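Local coordinates for protein DNA polymerase III subunit beta (Helicobacter pylori 26695, PDB 4S3I) that tethers DNA polymerases and other proteins to DNA as a sliding ring, making replication processive, at residues C83-N88 / I100-S105. Residues are numbered along the deposited sequence; the frame is centred on the assembly and turned at random.
Sequences CLKDSN and IKQNKS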
loop_
_atom_site.group_PDB
_atom_site.type_symbol
_atom_site.label_atom_id
_atom_site.label_comp_id
_atom_site.label_asym_id
_atom_site.label_seq_id
_atom_site.Cartn_x
_atom_site.Cartn_y
_atom_site.Cartn_z
ATOM N N CYS A 83 -16.222 7.047 -10.993
ATOM C CA CYS A 83 -16.595 5.947 -11.886
ATOM C C CYS A 83 -17.241 6.421 -13.188
ATOM O O CYS A 83 -17.615 5.604 -14.028
ATOM C CB CYS A 83 -17.529 4.963 -11.163
ATOM S SG CYS A 83 -16.641 3.902 -10.008
ATOM N N LEU A 84 -17.366 7.734 -13.355
ATOM C CA LEU A 84 -18.062 8.285 -14.519
ATOM C C LEU A 84 -17.122 8.498 -15.705
ATOM O O LEU A 84 -15.918 8.250 -15.608
ATOM C CB LEU A 84 -18.774 9.585 -14.152
ATOM C CG LEU A 84 -20.047 9.362 -13.340
ATOM C CD1 LEU A 84 -20.684 10.681 -12.929
ATOM C CD2 LEU A 84 -21.027 8.528 -14.156
ATOM N N LYS A 85 -17.675 8.928 -16.835
ATOM C CA LYS A 85 -16.846 9.186 -18.012
ATOM C C LYS A 85 -16.195 10.561 -17.880
ATOM O O LYS A 85 -16.549 11.337 -16.995
ATOM C CB LYS A 85 -17.687 9.109 -19.294
ATOM C CG LYS A 85 -18.299 7.732 -19.572
ATOM C CD LYS A 85 -19.016 7.687 -20.924
ATOM C CE LYS A 85 -19.687 6.334 -21.160
ATOM N NZ LYS A 85 -18.725 5.206 -20.999
ATOM N N ASP A 86 -15.244 10.855 -18.755
ATOM C CA ASP A 86 -14.644 12.181 -18.801
ATOM C C ASP A 86 -15.460 13.069 -19.734
ATOM O O ASP A 86 -14.999 13.467 -20.806
ATOM C CB ASP A 86 -13.179 12.107 -19.245
ATOM C CG ASP A 86 -12.287 11.446 -18.203
ATOM O OD1 ASP A 86 -12.315 11.877 -17.029
ATOM O OD2 ASP A 86 -11.564 10.485 -18.559
ATOM N N SER A 87 -16.693 13.337 -19.318
ATOM C CA SER A 87 -17.575 14.290 -19.978
ATOM C C SER A 87 -18.310 15.068 -18.882
ATOM O O SER A 87 -18.314 14.653 -17.718
ATOM C CB SER A 87 -18.565 13.577 -20.906
ATOM O OG SER A 87 -19.489 12.786 -20.180
ATOM N N ASN A 88 -18.912 16.196 -19.238
ATOM C CA ASN A 88 -19.510 17.069 -18.237
ATOM C C ASN A 88 -20.622 16.402 -17.420
ATOM O O ASN A 88 -21.336 15.530 -17.916
ATOM C CB ASN A 88 -20.027 18.355 -18.891
ATOM C CG ASN A 88 -18.906 19.318 -19.250
ATOM O OD1 ASN A 88 -17.726 19.032 -19.025
ATOM N ND2 ASN A 88 -19.274 20.470 -19.810
ATOM N N ILE A 100 -27.560 13.473 -9.991
ATOM C CA ILE A 100 -26.322 13.566 -10.752
ATOM C C ILE A 100 -26.527 12.877 -12.097
ATOM O O ILE A 100 -26.907 11.706 -12.135
ATOM C CB ILE A 100 -25.175 12.863 -10.022
ATOM C CG1 ILE A 100 -24.924 13.504 -8.651
ATOM C CG2 ILE A 100 -23.899 12.849 -10.878
ATOM C CD1 ILE A 100 -24.064 12.612 -7.733
ATOM N N LYS A 101 -26.278 13.582 -13.200
ATOM C CA LYS A 101 -26.516 12.986 -14.518
ATOM C C LYS A 101 -25.317 13.143 -15.427
ATOM O O LYS A 101 -24.663 14.190 -15.446
ATOM C CB LYS A 101 -27.746 13.595 -15.198
ATOM C CG LYS A 101 -28.826 14.062 -14.262
ATOM C CD LYS A 101 -29.933 13.039 -14.135
ATOM C CE LYS A 101 -30.671 12.857 -15.452
ATOM N NZ LYS A 101 -31.878 11.991 -15.292
ATOM N N GLN A 102 -25.019 12.085 -16.165
ATOM C CA GLN A 102 -24.028 12.153 -17.221
ATOM C C GLN A 102 -24.521 11.220 -18.309
ATOM O O GLN A 102 -24.383 10.003 -18.187
ATOM C CB GLN A 102 -22.650 11.698 -16.734
ATOM C CG GLN A 102 -21.580 11.786 -17.810
ATOM C CD GLN A 102 -20.278 11.137 -17.403
ATOM O OE1 GLN A 102 -20.175 9.909 -17.346
ATOM N NE2 GLN A 102 -19.269 11.958 -17.119
ATOM N N ASN A 103 -25.132 11.799 -19.341
ATOM C CA ASN A 103 -25.652 11.043 -20.480
ATOM C C ASN A 103 -26.596 9.930 -20.050
ATOM O O ASN A 103 -27.696 10.204 -19.569
ATOM C CB ASN A 103 -24.523 10.482 -21.346
ATOM C CG ASN A 103 -25.029 9.921 -22.667
ATOM O OD1 ASN A 103 -26.183 10.144 -23.052
ATOM N ND2 ASN A 103 -24.171 9.196 -23.368
ATOM N N LYS A 104 -26.167 8.677 -20.207
ATOM C CA LYS A 104 -27.024 7.537 -19.866
ATOM C C LYS A 104 -27.053 7.222 -18.363
ATOM O O LYS A 104 -27.900 6.466 -17.900
ATOM C CB LYS A 104 -26.597 6.291 -20.648
ATOM C CG LYS A 104 -26.537 6.481 -22.154
ATOM C CD LYS A 104 -27.656 5.738 -22.871
ATOM C CE LYS A 104 -27.115 4.911 -24.039
ATOM N NZ LYS A 104 -26.520 5.728 -25.136
ATOM N N SER A 105 -26.125 7.804 -17.609
ATOM C CA SER A 105 -26.007 7.510 -16.187
ATOM C C SER A 105 -26.713 8.557 -15.347
ATOM O O SER A 105 -26.653 9.755 -15.644
ATOM C CB SER A 105 -24.540 7.431 -15.777
ATOM O OG SER A 105 -23.860 6.495 -16.574
#
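The loop from helix 74-82 into strand 89-94 curves past, and is hydrogen-bonded to, the carboxamide of Gln102, the last residue of strand 97-102 and the first of the type II' turn of a beta hairpin. With CG anti to its backbone N (chi1 -179°) and the chain extended beyond, Gln102 makes three hydrogen bonds to the loop backbone. Gln102 OE1 accepts from Lys85 N at 2.7 Å, with the donor in the carboxamide C=O plane, on a lone pair. Gln102 NE2 donates one N-H to Lys85 O at 2.8 Å and the other to Ser87 O at 2.9 Å, each from above the plane of the accepting carbonyl. The bond to Ser87 is the more bent, at 139°. Both ends of the amide are thereby engaged and its rotation fixed, against the residues flanking Asp86, the centre of an inverse gamma turn. In this N-terminal domain, loop and hairpin also face the second subunit. Leu84 runs past Gln102 in the opposite direction, its CB 3.5 Å from Gln102 OE1, while its CD2 meets Ser105 CB at 4.0 Å; Leu84 and Ser105 both pack on Leu272 of the second subunit. Lys85 crosses the Gln102 side chain at about a right angle, with its CB 3.3 Å from Gln102 OE1, and carries NZ away to a salt bridge with Glu268 of the second subunit, whose Thr304 OG1 is hydrogen-bonded to Ser105 OG.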